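PDB 4P56: putative extracellular solute-binding protein from Bordetella bronchiseptica, which probably serves as the substrate-capturing periplasmic component of a TRAP transporter and binds mandelate. Local coordinates for residues A[50-55]-A[263-268]; A[122-127]-A[326-331]; A[245-248]-A[254-257]. All coordinates share one frame; numbering follows the deposited sequence.

Interaction 1: residues A[50-55]-A[263-268]; sequences GEEIRK and GRHLAE
The imidazole ring of His-265 meets the carboxylate of Glu-52 at its edge, and this single pair makes the whole contact. CD of Glu-52 lies in the ring plane, beyond NE2, with OE1 of Glu-52 slightly off that plane, while the carboxylate itself is turned steeply, 75° from the ring. NE2 of His-265 donates to OE1 of Glu-52 at 2.6 Å with an N-H...O angle of 154°, a short and moderately bent bond that uses the syn lone pair of OE1. The second oxygen stays back, with OE2 of Glu-52 3.7 Å from NE2 of His-265. A carboxylate so close probably stabilises the protonated imidazole, but a neutral ring could make the same bond.

The backbones stand well apart, with the CA atoms of Glu-52 and Leu-266 10.6 Å from each other. Helix 40-56 is the crossover helix of a beta-alpha-beta unit, running between the parallel strands 28-31 and 62-65. Its partner is the long helix 263-285, which carries Trp-274 of the mandelate pocket further on. Two side chains reach across from opposite directions: Glu-52 is extended beyond CG, and His-265 holds CG anti to its backbone N (chi1 -177°). On another side of helix 40-56, Arg-54 grips Glu-51 side-on, giving NH2 to OE1 and NE to OE2. Next along helix 263-285, Leu-266 packs on Phe-45 and Trp-49 of helix 40-56.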
loop_
_atom_site.group_PDB
_atom_site.type_symbol
_atom_site.label_atom_id
_atom_site.label_comp_id
_atom_site.label_asym_id
_atom_site.label_seq_id
_atom_site.Cartn_x
_atom_site.Cartn_y
_atom_site.Cartn_z
ATOM N N GLY A 50 14.453 11.806 -2.249
ATOM C CA GLY A 50 15.308 12.654 -1.428
ATOM C C GLY A 50 16.357 13.383 -2.277
ATOM O O GLY A 50 16.673 14.556 -2.058
ATOM N N GLU A 51 16.888 12.694 -3.277
ATOM C CA GLU A 51 17.858 13.329 -4.171
ATOM C C GLU A 51 17.185 14.467 -4.973
ATOM O O GLU A 51 17.796 15.532 -5.221
ATOM C CB GLU A 51 18.453 12.266 -5.082
ATOM C CG GLU A 51 19.548 11.492 -4.371
ATOM C CD GLU A 51 20.763 12.368 -4.183
ATOM O OE1 GLU A 51 21.455 12.608 -5.193
ATOM O OE2 GLU A 51 21.003 12.853 -3.050
ATOM N N GLU A 52 15.933 14.246 -5.374
ATOM C CA GLU A 52 15.204 15.270 -6.123
ATOM C C GLU A 52 15.015 16.501 -5.251
ATOM O O GLU A 52 15.176 17.600 -5.731
ATOM C CB GLU A 52 13.837 14.765 -6.643
ATOM C CG GLU A 52 13.912 13.734 -7.782
ATOM C CD GLU A 52 12.543 13.423 -8.422
ATOM O OE1 GLU A 52 11.660 14.294 -8.428
ATOM O OE2 GLU A 52 12.348 12.303 -8.929
ATOM N N ILE A 53 14.640 16.307 -3.979
ATOM C CA ILE A 53 14.474 17.398 -3.036
ATOM C C ILE A 53 15.796 18.171 -2.783
ATOM O O ILE A 53 15.844 19.423 -2.787
ATOM C CB ILE A 53 13.940 16.866 -1.679
ATOM C CG1 ILE A 53 12.547 16.248 -1.836
ATOM C CG2 ILE A 53 13.882 17.983 -0.697
ATOM C CD1 ILE A 53 12.149 15.364 -0.636
ATOM N N ARG A 54 16.875 17.434 -2.573
ATOM C CA ARG A 54 18.190 18.052 -2.398
ATOM C C ARG A 54 18.528 18.918 -3.592
ATOM O O ARG A 54 18.868 20.105 -3.466
ATOM C CB ARG A 54 19.276 16.984 -2.211
ATOM C CG ARG A 54 20.674 17.553 -1.987
ATOM C CD ARG A 54 21.678 16.425 -1.759
ATOM N NE ARG A 54 21.779 15.614 -2.960
ATOM C CZ ARG A 54 22.462 15.999 -4.039
ATOM N NH1 ARG A 54 23.077 17.173 -4.047
ATOM N NH2 ARG A 54 22.540 15.218 -5.112
ATOM N N LYS A 55 18.459 18.335 -4.782
ATOM C CA LYS A 55 18.839 19.085 -5.964
ATOM C C LYS A 55 17.949 20.305 -6.221
ATOM O O LYS A 55 18.444 21.343 -6.631
ATOM C CB LYS A 55 18.839 18.179 -7.186
ATOM C CG LYS A 55 19.871 17.064 -7.104
ATOM C CD LYS A 55 19.674 16.050 -8.244
ATOM C CE LYS A 55 20.408 14.721 -7.952
ATOM N NZ LYS A 55 20.119 13.648 -8.972
ATOM N N GLY A 263 2.674 14.841 -3.523
ATOM C CA GLY A 263 1.396 14.646 -4.190
ATOM C C GLY A 263 1.499 13.751 -5.413
ATOM O O GLY A 263 1.963 12.648 -5.327
ATOM N N ARG A 264 1.039 14.230 -6.558
ATOM C CA ARG A 264 0.926 13.383 -7.731
ATOM C C ARG A 264 2.302 12.917 -8.227
ATOM O O ARG A 264 2.462 11.796 -8.769
ATOM C CB ARG A 264 0.230 14.194 -8.814
ATOM C CG ARG A 264 -0.148 13.408 -10.014
ATOM C CD ARG A 264 -0.689 14.397 -11.004
ATOM N NE ARG A 264 -1.880 13.894 -11.646
ATOM C CZ ARG A 264 -1.859 12.961 -12.585
ATOM N NH1 ARG A 264 -0.701 12.435 -12.980
ATOM N NH2 ARG A 264 -2.996 12.556 -13.132
ATOM N N HIS A 265 3.289 13.797 -8.084
ATOM C CA HIS A 265 4.672 13.481 -8.491
ATOM C C HIS A 265 5.207 12.314 -7.687
ATOM O O HIS A 265 5.783 11.383 -8.240
ATOM C CB HIS A 265 5.566 14.684 -8.260
ATOM C CG HIS A 265 6.978 14.488 -8.707
ATOM N ND1 HIS A 265 7.370 14.624 -10.021
ATOM C CD2 HIS A 265 8.095 14.186 -8.012
ATOM C CE1 HIS A 265 8.670 14.412 -10.116
ATOM N NE2 HIS A 265 9.136 14.132 -8.911
ATOM N N LEU A 266 5.005 12.381 -6.376
ATOM C CA LEU A 266 5.402 11.304 -5.453
ATOM C C LEU A 266 4.625 10.004 -5.751
ATOM O O LEU A 266 5.188 8.913 -5.775
ATOM C CB LEU A 266 5.184 11.817 -4.033
ATOM C CG LEU A 266 5.302 10.954 -2.785
ATOM C CD1 LEU A 266 5.291 11.870 -1.568
ATOM C CD2 LEU A 266 4.204 9.954 -2.636
ATOM N N ALA A 267 3.326 10.135 -6.001
ATOM C CA ALA A 267 2.493 8.989 -6.278
ATOM C C ALA A 267 3.038 8.230 -7.470
ATOM O O ALA A 267 3.162 7.006 -7.429
ATOM C CB ALA A 267 1.032 9.422 -6.527
ATOM N N GLU A 268 3.403 8.956 -8.512
ATOM C CA GLU A 268 3.948 8.330 -9.702
ATOM C C GLU A 268 5.338 7.720 -9.462
ATOM O O GLU A 268 5.624 6.595 -9.913
ATOM C CB GLU A 268 3.990 9.327 -10.848
ATOM C CG GLU A 268 4.440 8.702 -12.182
ATOM C CD GLU A 268 4.119 9.573 -13.388
ATOM O OE1 GLU A 268 3.838 10.785 -13.205
ATOM O OE2 GLU A 268 4.139 9.037 -14.524
#

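Interaction 2: residues A[122-127]-A[326-331]; sequences WDTYEK and PAALAS
Thr-124 presses its methyl against Ala-328 where helix 114-129 packs on helix 325-340, the C-terminal helix of this solute-binding protein. The contact joins two helices nearly two hundred residues apart in sequence and has a dry half and a wet half.

The dry half is close. CA of Thr-124 lies only 5.9 Å from CA of Ala-328, a spacing that the small alanine and the short threonine allow. CG2 of Thr-124 comes to 3.4 Å from the carbonyl O of Ala-328 and to 3.9 Å from its CB, so the methyl lies against both the backbone and the side of the alanine. The torsion divides the work of the threonine: with chi1 at -63°, CG2 stands anti to the backbone N and faces the other helix, while OG1 sits beside that N and turns back to its own helix, where it hydrogen-bonds to O of Ala-120. Phe-104 touches Thr-124 and also Leu-329, Trp-314 packs on Ala-328, and Tyr-128 of helix 114-129 lies against Ala-327, Ala-328 and Ser-331.

The wet half is carried by Ser-331, whose OG reaches Thr-124 and Lys-127 through water. One water donates to OG1 of Thr-124 at 2.7 Å and is hydrogen-bonded to OG of Ser-331 at 2.7 Å, which leaves the threonine oxygen linked to both Ala-120 and the water. A second water extends the chain outward to exposed Lys-127, which stretches its fully extended side chain along this edge. This water lies 2.6 Å from OG of Ser-331 and accepts a hydrogen bond from NZ of Lys-127 at 2.8 Å.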
loop_
_atom_site.group_PDB
_atom_site.type_symbol
_atom_site.label_atom_id
_atom_site.label_comp_id
_atom_site.label_asym_id
_atom_site.label_seq_id
_atom_site.Cartn_x
_atom_site.Cartn_y
_atom_site.Cartn_z
ATOM N N TRP A 122 -4.208 9.196 -5.115
ATOM C CA TRP A 122 -3.832 10.520 -4.630
ATOM C C TRP A 122 -4.721 11.609 -5.214
ATOM O O TRP A 122 -5.167 12.495 -4.496
ATOM C CB TRP A 122 -2.362 10.859 -4.913
ATOM C CG TRP A 122 -2.141 12.313 -4.651
ATOM C CD1 TRP A 122 -1.951 13.294 -5.567
ATOM C CD2 TRP A 122 -2.180 12.954 -3.365
ATOM N NE1 TRP A 122 -1.858 14.516 -4.930
ATOM C CE2 TRP A 122 -1.997 14.328 -3.578
ATOM C CE3 TRP A 122 -2.357 12.481 -2.051
ATOM C CZ2 TRP A 122 -1.976 15.251 -2.527
ATOM C CZ3 TRP A 122 -2.356 13.383 -1.010
ATOM C CH2 TRP A 122 -2.155 14.761 -1.243
ATOM N N ASP A 123 -4.943 11.587 -6.514
ATOM C CA ASP A 123 -5.699 12.665 -7.139
ATOM C C ASP A 123 -7.089 12.708 -6.494
ATOM O O ASP A 123 -7.633 13.781 -6.227
ATOM C CB ASP A 123 -5.804 12.479 -8.658
ATOM C CG ASP A 123 -4.521 12.885 -9.410
ATOM O OD1 ASP A 123 -3.645 13.537 -8.814
ATOM O OD2 ASP A 123 -4.388 12.564 -10.620
ATOM N N THR A 124 -7.650 11.540 -6.209
ATOM C CA THR A 124 -9.015 11.472 -5.662
ATOM C C THR A 124 -8.993 11.989 -4.215
ATOM O O THR A 124 -9.852 12.797 -3.818
ATOM C CB THR A 124 -9.534 10.034 -5.713
ATOM O OG1 THR A 124 -9.613 9.591 -7.092
ATOM C CG2 THR A 124 -10.899 9.917 -5.064
ATOM N N TYR A 125 -8.017 11.506 -3.439
ATOM C CA TYR A 125 -7.871 11.868 -2.023
ATOM C C TYR A 125 -7.661 13.378 -1.872
ATOM O O TYR A 125 -8.302 14.030 -1.065
ATOM C CB TYR A 125 -6.702 11.089 -1.356
ATOM C CG TYR A 125 -6.884 10.940 0.159
ATOM C CD1 TYR A 125 -6.456 11.916 1.022
ATOM C CD2 TYR A 125 -7.566 9.854 0.692
ATOM C CE1 TYR A 125 -6.653 11.804 2.407
ATOM C CE2 TYR A 125 -7.780 9.739 2.062
ATOM C CZ TYR A 125 -7.314 10.718 2.915
ATOM O OH TYR A 125 -7.536 10.607 4.286
ATOM N N GLU A 126 -6.758 13.916 -2.673
ATOM C CA GLU A 126 -6.488 15.343 -2.665
ATOM C C GLU A 126 -7.741 16.165 -3.015
ATOM O O GLU A 126 -8.044 17.142 -2.352
ATOM C CB GLU A 126 -5.387 15.624 -3.683
ATOM C CG GLU A 126 -5.204 17.092 -3.952
ATOM C CD GLU A 126 -4.114 17.350 -4.950
ATOM O OE1 GLU A 126 -4.279 16.981 -6.144
ATOM O OE2 GLU A 126 -3.093 17.911 -4.514
ATOM N N LYS A 127 -8.447 15.778 -4.070
ATOM C CA LYS A 127 -9.605 16.565 -4.516
ATOM C C LYS A 127 -10.812 16.470 -3.578
ATOM O O LYS A 127 -11.517 17.441 -3.391
ATOM C CB LYS A 127 -10.024 16.126 -5.931
ATOM C CG LYS A 127 -11.297 16.842 -6.444
ATOM C CD LYS A 127 -11.402 16.644 -7.927
ATOM C CE LYS A 127 -12.472 17.500 -8.578
ATOM N NZ LYS A 127 -12.502 17.176 -10.033
ATOM N N PRO A 326 -20.039 9.436 -3.883
ATOM C CA PRO A 326 -20.272 9.035 -5.271
ATOM C C PRO A 326 -19.370 9.770 -6.238
ATOM O O PRO A 326 -18.914 9.134 -7.178
ATOM C CB PRO A 326 -21.767 9.359 -5.485
ATOM C CG PRO A 326 -22.359 9.071 -4.133
ATOM C CD PRO A 326 -21.308 9.585 -3.143
ATOM N N ALA A 327 -19.053 11.039 -5.975
ATOM C CA ALA A 327 -18.144 11.810 -6.835
ATOM C C ALA A 327 -16.724 11.303 -6.770
ATOM O O ALA A 327 -16.082 11.109 -7.811
ATOM C CB ALA A 327 -18.160 13.244 -6.468
ATOM N N ALA A 328 -16.230 11.093 -5.552
ATOM C CA ALA A 328 -14.883 10.594 -5.367
ATOM C C ALA A 328 -14.719 9.210 -6.024
ATOM O O ALA A 328 -13.740 8.939 -6.730
ATOM C CB ALA A 328 -14.531 10.572 -3.876
ATOM N N LEU A 329 -15.706 8.347 -5.829
ATOM C CA LEU A 329 -15.637 6.995 -6.345
ATOM C C LEU A 329 -15.661 6.997 -7.880
ATOM O O LEU A 329 -14.847 6.334 -8.541
ATOM C CB LEU A 329 -16.805 6.202 -5.764
ATOM C CG LEU A 329 -16.843 4.718 -6.072
ATOM C CD1 LEU A 329 -15.587 4.016 -5.588
ATOM C CD2 LEU A 329 -18.073 4.130 -5.403
ATOM N N ALA A 330 -16.569 7.786 -8.445
ATOM C CA ALA A 330 -16.698 7.914 -9.884
ATOM C C ALA A 330 -15.433 8.524 -10.491
ATOM O O ALA A 330 -14.982 8.129 -11.555
ATOM C CB ALA A 330 -17.923 8.765 -10.212
ATOM N N SER A 331 -14.858 9.491 -9.795
ATOM C CA SER A 331 -13.667 10.144 -10.278
ATOM C C SER A 331 -12.483 9.172 -10.307
ATOM O O SER A 331 -11.737 9.087 -11.291
ATOM C CB SER A 331 -13.348 11.311 -9.353
ATOM O OG SER A 331 -12.234 12.045 -9.830
HETATM O O HOH W 1 -9.717 11.316 -9.146
HETATM O O HOH W 2 -12.831 14.456 -10.739
#

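Interaction 3: residues A[245-248]-A[254-257]; sequences DAFA and DQDT
Phe-247 and Gln-255 fold against each other where the short helices 244-248 and 252-260 follow one another through a short connection; the pair comes after strand 237-242 at the periphery of the fold.

Most of the contact is apolar. The aliphatic part of Gln-255 lies over one face of the Phe-247 ring, with CG 3.9 Å from the ring centroid and 22° off the normal, a CH-pi interaction displaced toward the rim. CB of Gln-255 reaches the far end of the ring, 3.5 Å from CZ of Phe-247. Extended beyond CG, the glutamine chain then runs back past the CE2 side of the ring, and its amide plane is only 24° from the ring plane. The phenyl group is brought under this chain by a first torsion that sets CG of Phe-247 anti to its backbone N. Leu-258 and Val-259 also touch the ring.

A cation-pi interaction with Arg-139, from strand 139-145, gives the same ring a charged neighbour and ties this pair of helices to the three-stranded antiparallel sheet.

The polar contribution is slight. The carboxamide arrives beside the backbone of 247-248, with NE2 of Gln-255 3.8 Å from CA of Ala-248. That nitrogen donates a weak hydrogen bond to O of Phe-247, 3.1 Å long and bent to 127° at the hydrogen.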
loop_
_atom_site.group_PDB
_atom_site.type_symbol
_atom_site.label_atom_id
_atom_site.label_comp_id
_atom_site.label_asym_id
_atom_site.label_seq_id
_atom_site.Cartn_x
_atom_site.Cartn_y
_atom_site.Cartn_z
ATOM N N ASP A 245 6.041 20.919 12.444
ATOM C CA ASP A 245 7.057 21.876 12.894
ATOM C C ASP A 245 8.284 21.856 11.971
ATOM O O ASP A 245 8.831 22.909 11.617
ATOM C CB ASP A 245 7.436 21.571 14.335
ATOM C CG ASP A 245 6.305 21.915 15.309
ATOM O OD1 ASP A 245 5.524 22.827 14.970
ATOM O OD2 ASP A 245 6.191 21.279 16.387
ATOM N N ALA A 246 8.674 20.662 11.537
ATOM C CA ALA A 246 9.800 20.525 10.602
ATOM C C ALA A 246 9.490 21.216 9.273
ATOM O O ALA A 246 10.307 21.961 8.733
ATOM C CB ALA A 246 10.103 19.078 10.379
ATOM N N PHE A 247 8.303 20.971 8.736
ATOM C CA PHE A 247 7.915 21.635 7.502
ATOM C C PHE A 247 7.974 23.150 7.698
ATOM O O PHE A 247 8.370 23.877 6.792
ATOM C CB PHE A 247 6.512 21.184 7.102
ATOM C CG PHE A 247 6.036 21.721 5.788
ATOM C CD1 PHE A 247 6.362 21.079 4.596
ATOM C CD2 PHE A 247 5.211 22.827 5.744
ATOM C CE1 PHE A 247 5.893 21.559 3.383
ATOM C CE2 PHE A 247 4.742 23.312 4.538
ATOM C CZ PHE A 247 5.061 22.674 3.364
ATOM N N ALA A 248 7.586 23.623 8.879
ATOM C CA ALA A 248 7.574 25.060 9.145
ATOM C C ALA A 248 8.973 25.655 9.185
ATOM O O ALA A 248 9.123 26.885 9.109
ATOM C CB ALA A 248 6.828 25.370 10.464
ATOM N N ASP A 254 10.905 26.737 -0.363
ATOM C CA ASP A 254 11.284 25.338 -0.246
ATOM C C ASP A 254 10.088 24.479 0.195
ATOM O O ASP A 254 9.949 23.320 -0.210
ATOM C CB ASP A 254 12.495 25.172 0.684
ATOM C CG ASP A 254 13.821 25.590 0.011
ATOM O OD1 ASP A 254 13.869 25.746 -1.222
ATOM O OD2 ASP A 254 14.839 25.702 0.709
ATOM N N GLN A 255 9.197 25.064 0.990
ATOM C CA GLN A 255 7.928 24.409 1.293
ATOM C C GLN A 255 7.171 24.150 -0.011
ATOM O O GLN A 255 6.717 23.041 -0.254
ATOM C CB GLN A 255 7.085 25.273 2.232
ATOM C CG GLN A 255 7.618 25.362 3.663
ATOM C CD GLN A 255 6.816 26.352 4.508
ATOM O OE1 GLN A 255 5.797 26.857 4.067
ATOM N NE2 GLN A 255 7.272 26.612 5.722
ATOM N N ASP A 256 7.074 25.172 -0.853
ATOM C CA ASP A 256 6.380 25.045 -2.144
ATOM C C ASP A 256 7.031 23.981 -3.014
ATOM O O ASP A 256 6.339 23.173 -3.639
ATOM C CB ASP A 256 6.398 26.367 -2.899
ATOM C CG ASP A 256 5.430 27.380 -2.337
ATOM O OD1 ASP A 256 4.596 27.017 -1.474
ATOM O OD2 ASP A 256 5.511 28.549 -2.777
ATOM N N THR A 257 8.356 23.972 -3.031
ATOM C CA THR A 257 9.103 22.959 -3.779
ATOM C C THR A 257 8.834 21.543 -3.259
ATOM O O THR A 257 8.541 20.641 -4.039
ATOM C CB THR A 257 10.633 23.264 -3.770
ATOM O OG1 THR A 257 10.846 24.468 -4.484
ATOM C CG2 THR A 257 11.435 22.143 -4.428
#

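In the fold
Along the chain the segments run 50-55, 122-127, 245-248, 254-257, 263-268 and 326-331, so interactions 1 and 2 interleave while interaction 3 is nested inside both. Interactions 1 and 2 each bridge about 200 residues; interaction 3 is local. The first two, with centres about 22 Å apart, touch directly: Arg-264 NH2 forms a salt bridge with Asp-123 OD2, and Trp-122 packs against Gly-263 and Ala-267. Interaction 3 lies about 14 Å from interaction 1 between centres, without touching it; its helix 252-260 is followed in the chain by helix 263-285. That helix connects helix 40-56 to helix 114-129, which in turn holds the C-terminal helix, and it also carries Trp-274 of the mandelate pocket.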